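Bifunctional GH43-CE protein (Bacteroides eggerthii, PDB 6MLY) probably hydrolyses xylan-derived chains as a family 43 glycoside hydrolase, and carries a carbohydrate esterase module on the same polypeptide. Local coordinates at residues Pro80-Leu84 and Trp334-Pro338; Leu400-Lys404 and Met477-His483; Glu447-Arg451 and Ile514-Trp519. All coordinates share one frame. Numbering follows the deposited sequence.

Contact 1 of 3, residues Pro80-Leu84 and Trp334-Pro338; sequences PTMNL and WNHNP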
loop_
_atom_site.group_PDB
_atom_site.type_symbol
_atom_site.label_atom_id
_atom_site.label_comp_id
_atom_site.label_asym_id
_atom_site.label_seq_id
_atom_site.Cartn_x
_atom_site.Cartn_y
_atom_site.Cartn_z
ATOM N N PRO A 80 9.070 -29.717 5.712
ATOM C CA PRO A 80 8.814 -28.972 4.478
ATOM C C PRO A 80 7.896 -27.748 4.638
ATOM O O PRO A 80 8.195 -26.690 4.082
ATOM C CB PRO A 80 8.158 -30.019 3.566
ATOM C CG PRO A 80 8.757 -31.331 4.022
ATOM C CD PRO A 80 8.956 -31.174 5.515
ATOM N N THR A 81 6.805 -27.898 5.398
ATOM C CA THR A 81 5.833 -26.815 5.629
ATOM C C THR A 81 6.540 -25.581 6.211
ATOM O O THR A 81 6.264 -24.456 5.782
ATOM C CB THR A 81 4.677 -27.277 6.529
ATOM O OG1 THR A 81 5.187 -28.246 7.446
ATOM C CG2 THR A 81 3.525 -27.878 5.751
ATOM N N MET A 82 7.452 -25.810 7.169
ATOM C CA MET A 82 8.168 -24.743 7.884
ATOM C C MET A 82 9.397 -24.281 7.081
ATOM O O MET A 82 9.838 -23.140 7.241
ATOM C CB MET A 82 8.609 -25.228 9.269
ATOM C CG MET A 82 9.136 -24.129 10.193
ATOM S SD MET A 82 7.844 -23.163 11.028
ATOM C CE MET A 82 7.605 -21.832 9.851
ATOM N N ASN A 83 9.931 -25.158 6.216
ATOM C CA ASN A 83 11.154 -24.893 5.423
ATOM C C ASN A 83 10.842 -24.369 4.011
ATOM O O ASN A 83 11.770 -24.178 3.232
ATOM C CB ASN A 83 12.017 -26.151 5.274
ATOM C CG ASN A 83 12.789 -26.516 6.524
ATOM O OD1 ASN A 83 13.051 -25.670 7.375
ATOM N ND2 ASN A 83 13.176 -27.774 6.629
ATOM N N LEU A 84 9.563 -24.143 3.680
ATOM C CA LEU A 84 9.120 -23.765 2.315
ATOM C C LEU A 84 9.720 -24.724 1.275
ATOM O O LEU A 84 10.300 -24.282 0.279
ATOM C CB LEU A 84 9.526 -22.318 2.000
ATOM C CG LEU A 84 8.795 -21.219 2.770
ATOM C CD1 LEU A 84 9.404 -19.862 2.466
ATOM C CD2 LEU A 84 7.308 -21.209 2.455
ATOM N N TRP A 334 12.940 -13.433 9.436
ATOM C CA TRP A 334 12.783 -14.038 8.112
ATOM C C TRP A 334 11.347 -14.540 7.926
ATOM O O TRP A 334 10.620 -14.748 8.887
ATOM C CB TRP A 334 13.770 -15.194 7.911
ATOM C CG TRP A 334 15.208 -14.847 8.139
ATOM C CD1 TRP A 334 15.904 -14.957 9.306
ATOM C CD2 TRP A 334 16.147 -14.369 7.161
ATOM N NE1 TRP A 334 17.204 -14.567 9.126
ATOM C CE2 TRP A 334 17.383 -14.203 7.821
ATOM C CE3 TRP A 334 16.066 -14.065 5.798
ATOM C CZ2 TRP A 334 18.521 -13.742 7.165
ATOM C CZ3 TRP A 334 17.194 -13.612 5.152
ATOM C CH2 TRP A 334 18.404 -13.452 5.828
ATOM N N ASN A 335 10.962 -14.740 6.663
ATOM C CA ASN A 335 9.739 -15.437 6.287
ATOM C C ASN A 335 10.053 -16.935 6.209
ATOM O O ASN A 335 10.797 -17.360 5.317
ATOM C CB ASN A 335 9.191 -14.923 4.954
ATOM C CG ASN A 335 8.011 -15.718 4.432
ATOM O OD1 ASN A 335 7.176 -16.191 5.203
ATOM N ND2 ASN A 335 7.922 -15.840 3.116
ATOM N N HIS A 336 9.491 -17.712 7.148
ATOM C CA HIS A 336 9.758 -19.143 7.277
ATOM C C HIS A 336 11.243 -19.349 7.603
ATOM O O HIS A 336 11.974 -18.378 7.814
ATOM C CB HIS A 336 9.309 -19.902 6.016
ATOM C CG HIS A 336 7.849 -20.205 5.959
ATOM N ND1 HIS A 336 6.891 -19.220 5.818
ATOM C CD2 HIS A 336 7.184 -21.379 5.984
ATOM C CE1 HIS A 336 5.697 -19.774 5.780
ATOM N NE2 HIS A 336 5.851 -21.099 5.879
ATOM N N ASN A 337 11.671 -20.615 7.661
ATOM C CA ASN A 337 13.033 -20.970 8.039
ATOM C C ASN A 337 14.018 -20.463 6.992
ATOM O O ASN A 337 13.934 -20.842 5.825
ATOM C CB ASN A 337 13.207 -22.477 8.229
ATOM C CG ASN A 337 12.528 -22.981 9.479
ATOM O OD1 ASN A 337 11.968 -22.194 10.238
ATOM N ND2 ASN A 337 12.567 -24.285 9.696
ATOM N N PRO A 338 15.001 -19.621 7.386
ATOM C CA PRO A 338 16.006 -19.132 6.446
ATOM C C PRO A 338 16.962 -20.254 6.024
ATOM O O PRO A 338 17.157 -21.202 6.783
ATOM C CB PRO A 338 16.755 -18.056 7.248
ATOM C CG PRO A 338 16.596 -18.486 8.687
ATOM C CD PRO A 338 15.224 -19.122 8.754
#
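Side-chain conformation can decide how two domains meet, as Pro80-Leu84 and Trp334-Pro338 illustrate. At the centre stands His336, whose CA-to-CB bond points toward the short, loosely formed helix 80-83 and whose m rotamer (chi1 -81°) lays the imidazole along it. Leu84, just past the helix with a positive phi of 50°, packs over one face of that ring: its CD2 lies 3.6 Å from the His336 ring centroid, 12° off the normal, a CH-pi contact. The ring edge faces backbone carbonyls instead, with His336 CD2 3.2 Å from Thr81 O and 3.4 Å from Met82 O. Both ring nitrogens are engaged, His336 ND1 donating to Asn335 OD1 at 3.1 Å and NE2 pairing with the backbone N of Thr90. Asn335, in the t rotamer, also reaches Tyr91 through its amide. Next along the chain from His336, the backbone N of Asn337 donates to Met82 O (3.1 Å, nearly linear at 169°). Two m rotamers then bring amides together: Asn337 ND2 donates to Asn83 OD1 at 2.7 Å, while Asn83 ND2 turns back to Asn78. Asn83 CB points away, so only the bent end of its side chain returns to the partner. Met82, t then p, lays CG 3.4 Å from Asn337 OD1 and CE 3.9 Å from His336 CD2. The whole is a buried interdomain junction, where a helical turn of the family 43 glycoside hydrolase region meets the end of strand 333-335 in the concanavalin A-like beta-sandwich that follows it, as in beta-xylosidases of family 43.

Contact 2 of 3, residues Leu400-Lys404 and Met477-His483; sequences LFQRK and MQYTMPH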
loop_
_atom_site.group_PDB
_atom_site.type_symbol
_atom_site.label_atom_id
_atom_site.label_comp_id
_atom_site.label_asym_id
_atom_site.label_seq_id
_atom_site.Cartn_x
_atom_site.Cartn_y
_atom_site.Cartn_z
ATOM N N LEU A 400 6.099 -4.799 -0.016
ATOM C CA LEU A 400 5.067 -4.807 1.004
ATOM C C LEU A 400 4.382 -6.172 0.913
ATOM O O LEU A 400 3.733 -6.470 -0.089
ATOM C CB LEU A 400 4.083 -3.656 0.772
ATOM C CG LEU A 400 4.703 -2.259 0.792
ATOM C CD1 LEU A 400 3.683 -1.193 0.426
ATOM C CD2 LEU A 400 5.325 -1.950 2.143
ATOM N N PHE A 401 4.567 -6.991 1.959
ATOM C CA PHE A 401 4.500 -8.442 1.832
ATOM C C PHE A 401 3.320 -9.027 2.621
ATOM O O PHE A 401 3.267 -8.932 3.846
ATOM C CB PHE A 401 5.825 -9.058 2.284
ATOM C CG PHE A 401 5.880 -10.560 2.175
ATOM C CD1 PHE A 401 6.180 -11.172 0.967
ATOM C CD2 PHE A 401 5.634 -11.361 3.282
ATOM C CE1 PHE A 401 6.227 -12.553 0.865
ATOM C CE2 PHE A 401 5.685 -12.743 3.181
ATOM C CZ PHE A 401 5.983 -13.337 1.976
ATOM N N GLN A 402 2.376 -9.618 1.878
ATOM C CA GLN A 402 1.473 -10.655 2.378
ATOM C C GLN A 402 1.030 -11.529 1.191
ATOM O O GLN A 402 1.812 -11.741 0.267
ATOM C CB GLN A 402 0.308 -10.050 3.164
ATOM C CG GLN A 402 -0.225 -11.000 4.231
ATOM C CD GLN A 402 -1.511 -10.516 4.848
ATOM O OE1 GLN A 402 -1.592 -9.398 5.347
ATOM N NE2 GLN A 402 -2.526 -11.361 4.828
ATOM N N ARG A 403 -0.198 -12.064 1.226
ATOM C CA ARG A 403 -0.737 -12.868 0.137
ATOM C C ARG A 403 -0.964 -11.953 -1.066
ATOM O O ARG A 403 -0.529 -12.256 -2.170
ATOM C CB ARG A 403 -2.050 -13.539 0.546
ATOM C CG ARG A 403 -2.738 -14.311 -0.571
ATOM C CD ARG A 403 -4.181 -14.625 -0.227
ATOM N NE ARG A 403 -4.749 -15.651 -1.092
ATOM C CZ ARG A 403 -4.740 -16.958 -0.835
ATOM N NH1 ARG A 403 -4.232 -17.413 0.300
ATOM N NH2 ARG A 403 -5.246 -17.805 -1.713
ATOM N N LYS A 404 -1.665 -10.845 -0.804
ATOM C CA LYS A 404 -1.858 -9.756 -1.737
ATOM C C LYS A 404 -0.715 -8.755 -1.555
ATOM O O LYS A 404 -0.876 -7.734 -0.889
ATOM C CB LYS A 404 -3.232 -9.126 -1.501
ATOM C CG LYS A 404 -4.391 -10.097 -1.664
ATOM C CD LYS A 404 -5.724 -9.431 -1.893
ATOM C CE LYS A 404 -6.813 -10.425 -2.231
ATOM N NZ LYS A 404 -8.135 -9.763 -2.323
ATOM N N MET A 477 -3.763 -2.604 -0.183
ATOM C CA MET A 477 -3.479 -3.602 0.840
ATOM C C MET A 477 -4.802 -4.118 1.426
ATOM O O MET A 477 -5.691 -3.324 1.731
ATOM C CB MET A 477 -2.631 -2.996 1.966
ATOM C CG MET A 477 -1.206 -2.672 1.557
ATOM S SD MET A 477 -0.413 -1.461 2.685
ATOM C CE MET A 477 1.262 -2.160 2.705
ATOM N N GLN A 478 -4.926 -5.446 1.551
ATOM C CA GLN A 478 -6.027 -6.072 2.288
ATOM C C GLN A 478 -5.453 -7.068 3.310
ATOM O O GLN A 478 -4.518 -7.831 3.010
ATOM C CB GLN A 478 -7.024 -6.757 1.347
ATOM C CG GLN A 478 -8.343 -7.107 2.036
ATOM C CD GLN A 478 -9.202 -8.111 1.301
ATOM O OE1 GLN A 478 -8.986 -8.423 0.131
ATOM N NE2 GLN A 478 -10.200 -8.629 1.997
ATOM N N TYR A 479 -6.030 -7.049 4.519
ATOM C CA TYR A 479 -5.646 -7.934 5.601
ATOM C C TYR A 479 -6.350 -9.285 5.418
ATOM O O TYR A 479 -7.443 -9.502 5.941
ATOM C CB TYR A 479 -5.972 -7.293 6.952
ATOM C CG TYR A 479 -5.496 -8.094 8.137
ATOM C CD1 TYR A 479 -4.169 -8.062 8.531
ATOM C CD2 TYR A 479 -6.368 -8.902 8.855
ATOM C CE1 TYR A 479 -3.721 -8.802 9.611
ATOM C CE2 TYR A 479 -5.936 -9.651 9.937
ATOM C CZ TYR A 479 -4.606 -9.599 10.318
ATOM O OH TYR A 479 -4.156 -10.332 11.380
ATOM N N THR A 480 -5.702 -10.178 4.662
ATOM C CA THR A 480 -6.243 -11.488 4.285
ATOM C C THR A 480 -5.737 -12.546 5.274
ATOM O O THR A 480 -4.766 -12.313 5.997
ATOM C CB THR A 480 -5.882 -11.817 2.827
ATOM O OG1 THR A 480 -4.467 -11.951 2.689
ATOM C CG2 THR A 480 -6.348 -10.757 1.851
ATOM N N MET A 481 -6.413 -13.702 5.293
ATOM C CA MET A 481 -6.060 -14.850 6.151
ATOM C C MET A 481 -6.106 -16.124 5.308
ATOM O O MET A 481 -7.194 -16.600 4.989
ATOM C CB MET A 481 -7.031 -14.990 7.331
ATOM N N PRO A 482 -4.940 -16.682 4.939
ATOM C CA PRO A 482 -3.605 -16.233 5.317
ATOM C C PRO A 482 -3.252 -14.897 4.665
ATOM O O PRO A 482 -3.988 -14.439 3.794
ATOM C CB PRO A 482 -2.653 -17.344 4.831
ATOM C CG PRO A 482 -3.492 -18.210 3.930
ATOM C CD PRO A 482 -4.895 -18.067 4.469
ATOM N N HIS A 483 -2.128 -14.273 5.063
ATOM C CA HIS A 483 -1.125 -14.821 5.968
ATOM C C HIS A 483 -1.463 -14.557 7.446
ATOM O O HIS A 483 -0.672 -14.923 8.324
ATOM C CB HIS A 483 0.265 -14.247 5.630
ATOM C CG HIS A 483 0.727 -14.488 4.228
ATOM N ND1 HIS A 483 0.307 -15.570 3.475
ATOM C CD2 HIS A 483 1.601 -13.810 3.449
ATOM C CE1 HIS A 483 0.885 -15.532 2.286
ATOM N NE2 HIS A 483 1.686 -14.462 2.246
#
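A loop that crosses the end of a beta-hairpin can be held by successive residues of the strand end and turn, each in a different way. Leu400, still on its strand, points toward the loop and meets Met477 through an apolar contact, CD1 to CE at 3.5 Å. Phe401 turns its CB away, yet its ring comes back obliquely to His483, with the ring centroids 5.7 Å apart and the planes at 36°. Gln402 then leaves the strand and pushes its side chain into the concave side of the loop, between Tyr479 and His483; its CG lies 3.4 Å from His483 CD2. The loop braces itself here, Thr480 OG1 donating to Pro482 O at 2.8 Å, where the peptides before Pro482 and before His483 are both cis. Arg403 lays CB over the face of the imidazole, 4.2 Å from the His483 ring centroid, and its NH1 approaches Pro482 CG at 3.8 Å. Lys404 closes the series near the surface, NZ donating to Gln478 OE1 at 2.9 Å. Outside the two segments, Tyr487 hydrogen-bonds the carbonyls of both Lys404 and Gln478, while Tyr91 stacks on His483. The hairpin of strands 395-401 and 406-411 belongs to one sheet of the sandwich; Leu400 and Met477 both pack on Cys448 of strand 441-449 in the other, where the loop begins after strand 469-476 before returning to strand 488-491.

Contact 3 of 3, residues Glu447-Arg451 and Ile514-Trp519; sequences ECDFR and ISDCRW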
loop_
_atom_site.group_PDB
_atom_site.type_symbol
_atom_site.label_atom_id
_atom_site.label_comp_id
_atom_site.label_asym_id
_atom_site.label_seq_id
_atom_site.Cartn_x
_atom_site.Cartn_y
_atom_site.Cartn_z
ATOM N N GLU A 447 5.998 3.321 0.399
ATOM C CA GLU A 447 5.220 4.136 1.332
ATOM C C GLU A 447 3.956 3.370 1.739
ATOM O O GLU A 447 3.475 2.514 0.996
ATOM C CB GLU A 447 4.832 5.476 0.704
ATOM C CG GLU A 447 6.018 6.347 0.320
ATOM C CD GLU A 447 5.658 7.792 0.019
ATOM O OE1 GLU A 447 4.857 8.015 -0.917
ATOM O OE2 GLU A 447 6.167 8.688 0.734
ATOM N N CYS A 448 3.438 3.705 2.928
ATOM C CA CYS A 448 2.231 3.105 3.499
ATOM C C CYS A 448 1.365 4.198 4.136
ATOM O O CYS A 448 1.836 4.943 5.004
ATOM C CB CYS A 448 2.566 2.080 4.581
ATOM S SG CYS A 448 3.395 0.583 3.970
ATOM N N ASP A 449 0.105 4.283 3.696
ATOM C CA ASP A 449 -0.885 5.155 4.318
ATOM C C ASP A 449 -1.977 4.273 4.929
ATOM O O ASP A 449 -2.811 3.715 4.208
ATOM C CB ASP A 449 -1.469 6.182 3.338
ATOM C CG ASP A 449 -2.228 7.306 4.031
ATOM O OD1 ASP A 449 -2.029 7.472 5.249
ATOM O OD2 ASP A 449 -3.014 8.003 3.360
ATOM N N PHE A 450 -1.922 4.135 6.259
ATOM C CA PHE A 450 -2.932 3.439 7.044
ATOM C C PHE A 450 -3.937 4.453 7.614
ATOM O O PHE A 450 -4.996 4.056 8.085
ATOM C CB PHE A 450 -2.267 2.599 8.141
ATOM C CG PHE A 450 -1.264 1.585 7.636
ATOM C CD1 PHE A 450 -1.683 0.442 6.968
ATOM C CD2 PHE A 450 0.098 1.772 7.821
ATOM C CE1 PHE A 450 -0.766 -0.491 6.501
ATOM C CE2 PHE A 450 1.014 0.838 7.354
ATOM C CZ PHE A 450 0.581 -0.289 6.693
ATOM N N ARG A 451 -3.612 5.753 7.542
ATOM C CA ARG A 451 -4.473 6.837 8.058
ATOM C C ARG A 451 -5.936 6.528 7.721
ATOM O O ARG A 451 -6.311 6.501 6.551
ATOM C CB ARG A 451 -4.100 8.197 7.454
ATOM C CG ARG A 451 -2.769 8.767 7.927
ATOM C CD ARG A 451 -2.390 10.103 7.302
ATOM N NE ARG A 451 -2.359 10.068 5.843
ATOM C CZ ARG A 451 -1.429 10.638 5.086
ATOM N NH1 ARG A 451 -0.458 11.345 5.636
ATOM N NH2 ARG A 451 -1.470 10.483 3.777
ATOM N N ILE A 514 6.021 10.468 5.924
ATOM C CA ILE A 514 5.519 10.148 4.578
ATOM C C ILE A 514 5.640 11.410 3.712
ATOM O O ILE A 514 5.552 12.527 4.219
ATOM C CB ILE A 514 4.072 9.605 4.642
ATOM C CG1 ILE A 514 3.606 9.068 3.285
ATOM C CG2 ILE A 514 3.109 10.651 5.197
ATOM C CD1 ILE A 514 2.287 8.329 3.334
ATOM N N SER A 515 5.857 11.219 2.406
ATOM C CA SER A 515 6.006 12.340 1.454
ATOM C C SER A 515 4.665 13.060 1.257
ATOM O O SER A 515 4.597 14.288 1.336
ATOM C CB SER A 515 6.564 11.872 0.135
ATOM O OG SER A 515 5.637 11.034 -0.540
ATOM N N ASP A 516 3.606 12.278 1.015
ATOM C CA ASP A 516 2.307 12.801 0.626
ATOM C C ASP A 516 2.521 13.645 -0.636
ATOM O O ASP A 516 2.206 14.831 -0.661
ATOM C CB ASP A 516 1.630 13.570 1.770
ATOM C CG ASP A 516 0.471 12.847 2.447
ATOM O OD1 ASP A 516 -0.109 11.928 1.822
ATOM O OD2 ASP A 516 0.138 13.228 3.592
ATOM N N CYS A 517 3.130 13.009 -1.645
ATOM C CA CYS A 517 3.266 13.518 -3.006
ATOM C C CYS A 517 2.535 12.580 -3.976
ATOM O O CYS A 517 2.731 12.664 -5.182
ATOM C CB CYS A 517 4.732 13.609 -3.420
ATOM S SG CYS A 517 5.762 14.584 -2.294
ATOM N N ARG A 518 1.705 11.682 -3.427
ATOM C CA ARG A 518 0.981 10.659 -4.183
ATOM C C ARG A 518 -0.273 10.265 -3.400
ATOM O O ARG A 518 -0.175 9.791 -2.271
ATOM C CB ARG A 518 1.845 9.413 -4.426
ATOM C CG ARG A 518 2.138 9.112 -5.889
ATOM C CD ARG A 518 3.102 7.947 -6.094
ATOM N NE ARG A 518 2.475 6.619 -6.352
ATOM C CZ ARG A 518 3.162 5.402 -6.431
ATOM N NH1 ARG A 518 4.468 5.398 -6.196
ATOM N NH2 ARG A 518 2.556 4.254 -6.813
ATOM N N TRP A 519 -1.440 10.503 -4.002
ATOM C CA TRP A 519 -2.695 9.900 -3.588
ATOM C C TRP A 519 -3.325 9.251 -4.818
ATOM O O TRP A 519 -3.630 9.947 -5.777
ATOM C CB TRP A 519 -3.654 10.935 -2.991
ATOM C CG TRP A 519 -3.107 11.757 -1.868
ATOM C CD1 TRP A 519 -3.343 11.579 -0.538
ATOM C CD2 TRP A 519 -2.273 12.926 -1.976
ATOM N NE1 TRP A 519 -2.700 12.543 0.192
ATOM C CE2 TRP A 519 -2.038 13.385 -0.662
ATOM C CE3 TRP A 519 -1.704 13.626 -3.048
ATOM C CZ2 TRP A 519 -1.250 14.504 -0.394
ATOM C CZ3 TRP A 519 -0.928 14.734 -2.782
ATOM C CH2 TRP A 519 -0.707 15.166 -1.472
#
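Charged groups at a partly buried junction can each find defined partners, and residues Glu447-Arg451 with Ile514-Trp519 make a compact example. Glu447, on a strand, sends its carboxylate to Ser515 and uses OE2 twice: it accepts from Ser515 OG at 2.7 Å and from the backbone N of Ser515 at 3.0 Å. Its other oxygen, OE1, bonds the hydroxyl of Tyr460, so both carboxylate oxygens are satisfied. Ser515 OG in turn accepts a weak bond from Cys517 N at 3.4 Å. At the far end Arg451 is shared by two acids. Its NH1 donates to Asp516 OD2 and its NH2 to Asp516 OD1, each at 2.8 Å, a two-pronged salt bridge, while its NE lies 2.7 Å from Asp449 OD1 in a second one. Asp449 OD1 also accepts from the backbone N of Arg451 at 3.3 Å, forming an Asx turn that helps shape the chain as the strand ends. Between the two polar clusters lies Ile514, with CG1 3.6 Å from Glu447 OE2 and CG2 3.7 Å from Arg451 NH1. In the fold, strand 441-449 runs between strands 378-386 and 456-462 in one sheet of the concanavalin A-like sandwich. The partner segment leaves that domain and enters strand 518-523, whose neighbour 533-537 belongs to the mixed sheet of the esterase-like module; Arg518 reaches back to Tyr460 of strand 456-462 by a cation-pi contact.

Followed from the N terminus, the chain illustrates how a multidomain enzyme is tied by one early and two crossing contacts. Contact 1 joins the glycoside hydrolase region to the first sandwich strand, closing a loop of 249 intervening residues before either later contact opens. Contacts 2 and 3 then cross, their segments alternating: 400-404, 447-451, 477-483 and 514-519. Contact 2 brings together the two sheets of the sandwich, and contact 3 joins the sandwich to the start of the esterase-like module. Contact 2 lies between the others, touching contact 1 through Phe401 on Asn335 and contact 3 where Leu400 and Met477 pack on Cys448; contacts 1 and 3, with centres about 32 Å apart, do not meet.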